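Local coordinates for uncharacterized protein HI_0666 (Haemophilus influenzae, PDB 7CZO) that is of unknown function but is the N-terminal domain of a HipA toxin, probably working within a three-component HipBA toxin-antitoxin system, at residues 1-12 and 98-106. Residues are numbered along the deposited sequence; the frame is centred on the assembly and turned at random.
Sequences MRDLVRSGKVFL and AVQIQEEKQ
Met1 lies across the side chain of Gln106 at about a right angle, with Met1 CB 3.6 Å from Gln106 OE1. This is where the two chain ends meet, beyond an antiparallel pairing of strand 7-12 with strand 98-102. Gln106 is poorly ordered. The pairing sets the last strand of the antiparallel sheet of the HipA N-terminal domain at the edge, beside the first strand. Strand 15-22 flanks strand 7-12 on its other side.

Arg6 lies near the amide end of Gln102, in a modelled approach too short to be trusted. The Arg6 side chain also touches helix 82-91. Ser7 makes two hydrogen bonds to Glu103. Its carbonyl oxygen O accepts Glu103 N at 3.0 Å. With OG turned anti to the backbone N (chi1 -178°), the hydroxyl reaches the carboxylate and donates to Glu103 OE2. Arg21 of strand 15-22 binds both side chains, so a buried hydroxyl and a carboxylate share one guanidinium, which would probably stabilise the negative charge.

Gly8 pairs with Gln102 without hydrogen bonds, and their CA atoms come to 4.2 Å. Lys9 and Ile101 form a hydrogen-bonded pair, N to O in both directions. The Lys9 side chain crosses that of Glu103 at about a right angle, with Lys9 CG 3.7 Å from Glu103 OE1. Its amine lies farther off, and the lysine makes a cation-pi contact with Phe16. Val10 and Gln100 lie side by side on the opposite face.

Phe11 faces Val99 in the next hydrogen-bonded pair, and the bond from Phe11 N to Val99 O is nearly straight at 177°. The ring extends alongside Ile101, on the same face as Lys9. Its edge meets the branch methyl, Phe11 CE1 lying 3.7 Å from Ile101 CG2.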
ATOM      1  N   MET A   1      -7.826   0.590  18.439  1.00128.88           N
ATOM      2  CA  MET A   1      -6.378   0.891  18.238  1.00125.85           C
ATOM      3  C   MET A   1      -6.035   2.279  18.750  1.00134.74           C
ATOM      4  O   MET A   1      -6.924   3.009  19.188  1.00125.61           O
ATOM      5  CB  MET A   1      -5.960   0.637  16.788  1.00118.88           C
ATOM      6  CG  MET A   1      -5.801  -0.864  16.536  1.00121.37           C
ATOM      7  SD  MET A   1      -6.347  -1.450  14.923  1.00127.22           S
ATOM      8  CE  MET A   1      -6.803  -3.151  15.289  1.00118.09           C
ATOM      9  N   ARG A   2      -4.737   2.585  18.785  1.00141.61           N
ATOM     10  CA  ARG A   2      -4.226   3.929  19.098  1.00128.46           C
ATOM     11  C   ARG A   2      -2.955   4.189  18.277  1.00127.00           C
ATOM     12  O   ARG A   2      -2.092   3.306  18.133  1.00119.54           O
ATOM     13  CB  ARG A   2      -3.944   4.105  20.598  1.00124.11           C
ATOM     14  CG  ARG A   2      -5.137   3.851  21.519  1.00124.61           C
ATOM     15  CD  ARG A   2      -5.140   2.421  22.049  1.00120.30           C
ATOM     16  NE  ARG A   2      -6.440   1.866  22.465  1.00114.48           N
ATOM     17  CZ  ARG A   2      -7.215   2.332  23.452  1.00109.91           C
ATOM     18  NH1 ARG A   2      -8.341   1.705  23.754  1.00 96.64           N
ATOM     19  NH2 ARG A   2      -6.898   3.428  24.139  1.00117.87           N
ATOM     20  N   ASP A   3      -2.857   5.411  17.761  1.00127.81           N
ATOM     21  CA  ASP A   3      -1.888   5.796  16.703  1.00140.91           C
ATOM     22  C   ASP A   3      -0.435   5.973  17.222  1.00138.52           C
ATOM     23  O   ASP A   3      -0.197   5.783  18.414  1.00134.16           O
ATOM     24  CB  ASP A   3      -2.405   7.075  16.009  1.00133.93           C
ATOM     25  CG  ASP A   3      -2.771   8.158  16.990  1.00114.47           C
ATOM     26  OD1 ASP A   3      -3.467   7.828  17.979  1.00 88.46           O
ATOM     27  OD2 ASP A   3      -2.359   9.317  16.771  1.00108.25           O
ATOM     28  N   LEU A   4       0.559   6.287  16.378  1.00134.52           N
ATOM     29  CA  LEU A   4       0.482   6.420  14.914  1.00132.03           C
ATOM     30  C   LEU A   4       1.335   5.286  14.274  1.00127.45           C
ATOM     31  O   LEU A   4       1.963   4.529  15.003  1.00138.14           O
ATOM     32  CB  LEU A   4       1.018   7.813  14.527  1.00134.88           C
ATOM     33  CG  LEU A   4       0.317   9.091  15.010  1.00138.38           C
ATOM     34  CD1 LEU A   4       1.325  10.217  15.223  1.00136.27           C
ATOM     35  CD2 LEU A   4      -0.777   9.520  14.035  1.00135.23           C
ATOM     36  N   VAL A   5       1.380   5.140  12.949  1.00113.70           N
ATOM     37  CA  VAL A   5       0.622   5.958  12.013  1.00115.53           C
ATOM     38  C   VAL A   5      -0.263   4.998  11.202  1.00111.49           C
ATOM     39  O   VAL A   5      -1.115   4.302  11.778  1.00108.06           O
ATOM     40  CB  VAL A   5       1.525   6.897  11.119  1.00106.72           C
ATOM     41  CG1 VAL A   5       0.855   8.252  10.882  1.00105.77           C
ATOM     42  CG2 VAL A   5       2.905   7.125  11.725  1.00102.84           C
ATOM     43  N   ARG A   6       0.003   4.893   9.903  1.00 98.25           N
ATOM     44  CA  ARG A   6      -1.016   4.577   8.911  1.00 83.95           C
ATOM     45  C   ARG A   6      -1.036   3.094   8.475  1.00 73.12           C
ATOM     46  O   ARG A   6      -0.008   2.504   8.147  1.00 70.69           O
ATOM     47  CB  ARG A   6      -0.792   5.481   7.696  1.00 91.46           C
ATOM     48  CG  ARG A   6      -0.958   6.967   7.954  1.00 92.26           C
ATOM     49  CD  ARG A   6      -2.434   7.360   7.981  1.00101.30           C
ATOM     50  NE  ARG A   6      -2.934   7.794   6.670  1.00115.51           N
ATOM     51  CZ  ARG A   6      -4.206   8.098   6.404  1.00109.48           C
ATOM     52  NH1 ARG A   6      -5.123   8.010   7.358  1.00109.33           N
ATOM     53  NH2 ARG A   6      -4.568   8.480   5.180  1.00 98.45           N
ATOM     54  N   SER A   7      -2.228   2.516   8.451  1.00 61.83           N
ATOM     55  CA  SER A   7      -2.413   1.130   8.142  1.00 68.59           C
ATOM     56  C   SER A   7      -3.522   0.958   7.066  1.00 67.69           C
ATOM     57  O   SER A   7      -4.525   1.667   7.090  1.00 73.64           O
ATOM     58  CB  SER A   7      -2.772   0.398   9.437  1.00 74.56           C
ATOM     59  OG  SER A   7      -2.919  -1.003   9.231  1.00 94.55           O
ATOM     60  N   GLY A   8      -3.337   0.011   6.138  1.00 63.40           N
ATOM     61  CA  GLY A   8      -4.359  -0.341   5.138  1.00 54.36           C
ATOM     62  C   GLY A   8      -4.496  -1.843   5.019  1.00 54.08           C
ATOM     63  O   GLY A   8      -3.500  -2.552   4.883  1.00 64.61           O
ATOM     64  N   LYS A   9      -5.715  -2.350   5.117  1.00 53.16           N
ATOM     65  CA  LYS A   9      -5.976  -3.756   4.817  1.00 59.24           C
ATOM     66  C   LYS A   9      -5.892  -3.930   3.296  1.00 61.94           C
ATOM     67  O   LYS A   9      -6.396  -3.109   2.530  1.00 57.26           O
ATOM     68  CB  LYS A   9      -7.373  -4.172   5.276  1.00 66.39           C
ATOM     69  CG  LYS A   9      -7.512  -4.714   6.686  1.00 71.86           C
ATOM     70  CD  LYS A   9      -8.992  -4.671   7.110  1.00 79.07           C
ATOM     71  CE  LYS A   9      -9.479  -5.934   7.827  1.00 84.76           C
ATOM     72  NZ  LYS A   9     -10.745  -6.506   7.262  1.00 82.10           N
ATOM     73  N   VAL A  10      -5.281  -5.027   2.873  1.00 60.02           N
ATOM     74  CA  VAL A  10      -5.002  -5.271   1.477  1.00 55.63           C
ATOM     75  C   VAL A  10      -5.790  -6.454   1.003  1.00 53.25           C
ATOM     76  O   VAL A  10      -5.659  -7.554   1.539  1.00 53.40           O
ATOM     77  CB  VAL A  10      -3.508  -5.553   1.282  1.00 55.84           C
ATOM     78  CG1 VAL A  10      -3.232  -6.150  -0.097  1.00 51.20           C
ATOM     79  CG2 VAL A  10      -2.710  -4.253   1.521  1.00 55.01           C
ATOM     80  N   PHE A  11      -6.597  -6.212  -0.019  1.00 57.07           N
ATOM     81  CA  PHE A  11      -7.434  -7.228  -0.643  1.00 55.82           C
ATOM     82  C   PHE A  11      -6.941  -7.489  -2.074  1.00 52.55           C
ATOM     83  O   PHE A  11      -6.529  -6.563  -2.749  1.00 48.06           O
ATOM     84  CB  PHE A  11      -8.879  -6.733  -0.690  1.00 56.18           C
ATOM     85  CG  PHE A  11      -9.526  -6.590   0.646  1.00 56.78           C
ATOM     86  CD1 PHE A  11      -9.393  -5.423   1.378  1.00 62.07           C
ATOM     87  CD2 PHE A  11     -10.280  -7.629   1.187  1.00 68.95           C
ATOM     88  CE1 PHE A  11     -10.004  -5.281   2.621  1.00 56.59           C
ATOM     89  CE2 PHE A  11     -10.898  -7.495   2.430  1.00 62.84           C
ATOM     90  CZ  PHE A  11     -10.756  -6.311   3.143  1.00 59.89           C
ATOM     91  N   LEU A  12      -6.971  -8.752  -2.494  1.00 54.18           N
ATOM     92  CA  LEU A  12      -6.625  -9.216  -3.871  1.00 57.75           C
ATOM     93  C   LEU A  12      -7.744 -10.177  -4.401  1.00 65.06           C
ATOM     94  O   LEU A  12      -8.194 -11.100  -3.705  1.00 62.53           O
ATOM     95  CB  LEU A  12      -5.319  -9.939  -3.820  1.00 54.36           C
ATOM     96  CG  LEU A  12      -4.666 -10.341  -5.122  1.00 62.72           C
ATOM     97  CD1 LEU A  12      -4.518  -9.166  -6.072  1.00 61.87           C
ATOM     98  CD2 LEU A  12      -3.295 -10.940  -4.799  1.00 58.90           C
ATOM     99  N   ALA A  98      -6.418  -4.641  -7.497  1.00 90.41           N
ATOM    100  CA  ALA A  98      -6.266  -5.111  -6.104  1.00 62.99           C
ATOM    101  C   ALA A  98      -6.953  -3.991  -5.267  1.00 56.86           C
ATOM    102  O   ALA A  98      -7.246  -2.951  -5.826  1.00 51.28           O
ATOM    103  CB  ALA A  98      -4.759  -5.124  -5.766  1.00 65.24           C
ATOM    104  N   VAL A  99      -7.172  -4.128  -3.953  1.00 51.43           N
ATOM    105  CA  VAL A  99      -7.874  -3.077  -3.190  1.00 53.70           C
ATOM    106  C   VAL A  99      -7.336  -2.766  -1.740  1.00 53.44           C
ATOM    107  O   VAL A  99      -6.796  -3.648  -1.067  1.00 56.99           O
ATOM    108  CB  VAL A  99      -9.386  -3.426  -3.188  1.00 57.48           C
ATOM    109  CG1 VAL A  99     -10.148  -2.670  -2.113  1.00 65.47           C
ATOM    110  CG2 VAL A  99      -9.997  -3.102  -4.538  1.00 62.36           C
ATOM    111  N   GLN A 100      -7.484  -1.520  -1.265  1.00 49.87           N
ATOM    112  CA  GLN A 100      -7.085  -1.150   0.120  1.00 59.82           C
ATOM    113  C   GLN A 100      -8.073  -0.304   0.835  1.00 63.47           C
ATOM    114  O   GLN A 100      -8.358   0.796   0.381  1.00 55.84           O
ATOM    115  CB  GLN A 100      -5.768  -0.418   0.169  1.00 58.04           C
ATOM    116  CG  GLN A 100      -4.739  -1.270  -0.505  1.00 61.79           C
ATOM    117  CD  GLN A 100      -3.552  -0.494  -0.885  1.00 68.52           C
ATOM    118  OE1 GLN A 100      -3.042  -0.642  -1.984  1.00 75.74           O
ATOM    119  NE2 GLN A 100      -3.080   0.353   0.023  1.00 89.33           N
ATOM    120  N   ILE A 101      -8.605  -0.853   1.938  1.00 68.55           N
ATOM    121  CA  ILE A 101      -9.466  -0.119   2.829  1.00 75.60           C
ATOM    122  C   ILE A 101      -8.549   0.292   3.967  1.00 70.25           C
ATOM    123  O   ILE A 101      -7.876  -0.528   4.559  1.00 65.86           O
ATOM    124  CB  ILE A 101     -10.751  -0.907   3.280  1.00 90.36           C
ATOM    125  CG1 ILE A 101     -11.798   0.072   3.862  1.00107.98           C
ATOM    126  CG2 ILE A 101     -10.465  -2.015   4.297  1.00 92.58           C
ATOM    127  CD1 ILE A 101     -13.065  -0.571   4.416  1.00109.54           C
ATOM    128  N   GLN A 102      -8.490   1.586   4.221  1.00 74.82           N
ATOM    129  CA  GLN A 102      -7.812   2.104   5.391  1.00 78.80           C
ATOM    130  C   GLN A 102      -8.349   1.465   6.665  1.00 77.55           C
ATOM    131  O   GLN A 102      -9.567   1.355   6.836  1.00 71.98           O
ATOM    132  CB  GLN A 102      -8.011   3.596   5.470  1.00 78.37           C
ATOM    133  CG  GLN A 102      -7.160   4.229   6.531  1.00 81.47           C
ATOM    134  CD  GLN A 102      -7.173   5.741   6.430  1.00 92.82           C
ATOM    135  OE1 GLN A 102      -6.593   6.429   7.280  1.00 88.73           O
ATOM    136  NE2 GLN A 102      -7.834   6.272   5.389  1.00 87.63           N
ATOM    137  N   GLU A 103      -7.430   1.027   7.529  1.00 78.76           N
ATOM    138  CA  GLU A 103      -7.795   0.398   8.789  1.00 82.69           C
ATOM    139  C   GLU A 103      -8.201   1.503   9.722  1.00100.22           C
ATOM    140  O   GLU A 103      -7.359   2.186  10.320  1.00106.82           O
ATOM    141  CB  GLU A 103      -6.650  -0.404   9.387  1.00 81.28           C
ATOM    142  CG  GLU A 103      -6.717  -1.875   9.041  1.00 90.90           C
ATOM    143  CD  GLU A 103      -5.796  -2.738   9.892  1.00 95.60           C
ATOM    144  OE1 GLU A 103      -6.110  -3.939  10.065  1.00 99.01           O
ATOM    145  OE2 GLU A 103      -4.766  -2.227  10.386  1.00 92.78           O
ATOM    146  N   GLU A 104      -9.508   1.710   9.781  1.00114.08           N
ATOM    147  CA  GLU A 104     -10.116   2.659  10.691  1.00130.47           C
ATOM    148  C   GLU A 104     -11.175   1.857  11.451  1.00139.83           C
ATOM    149  O   GLU A 104     -11.793   0.969  10.860  1.00139.92           O
ATOM    150  CB  GLU A 104     -10.695   3.845   9.902  1.00124.15           C
ATOM    151  CG  GLU A 104      -9.731   4.357   8.833  1.00125.00           C
ATOM    152  CD  GLU A 104      -9.863   5.841   8.517  1.00120.72           C
ATOM    153  OE1 GLU A 104     -10.257   6.192   7.376  1.00108.10           O
ATOM    154  OE2 GLU A 104      -9.535   6.659   9.404  1.00120.87           O
ATOM    155  N   LYS A 105     -11.425   2.152  12.731  1.00150.83           N
ATOM    156  CA  LYS A 105     -11.157   3.450  13.364  1.00159.45           C
ATOM    157  C   LYS A 105      -9.722   3.638  13.895  1.00170.41           C
ATOM    158  O   LYS A 105      -9.325   3.023  14.895  1.00167.37           O
ATOM    159  CB  LYS A 105     -12.169   3.688  14.508  1.00159.78           C
ATOM    160  CG  LYS A 105     -13.631   3.348  14.190  1.00151.39           C
ATOM    161  CD  LYS A 105     -14.055   3.765  12.782  1.00147.22           C
ATOM    162  CE  LYS A 105     -15.567   3.781  12.609  1.00141.83           C
ATOM    163  NZ  LYS A 105     -16.142   5.140  12.819  1.00137.69           N
ATOM    164  N   GLN A 106      -8.971   4.506  13.206  1.00176.28           N
ATOM    165  CA  GLN A 106      -7.628   4.944  13.612  1.00175.29           C
ATOM    166  C   GLN A 106      -7.142   6.039  12.655  1.00166.78           C
ATOM    167  O   GLN A 106      -6.894   7.177  13.059  1.00159.60           O
ATOM    168  CB  GLN A 106      -6.623   3.783  13.615  1.00171.77           C
ATOM    169  CG  GLN A 106      -5.294   4.112  14.289  1.00160.85           C
ATOM    170  CD  GLN A 106      -4.208   3.117  13.937  1.00148.64           C
ATOM    171  OE1 GLN A 106      -4.473   1.924  13.789  1.00141.33           O
ATOM    172  NE2 GLN A 106      -2.979   3.604  13.788  1.00140.00           N
TER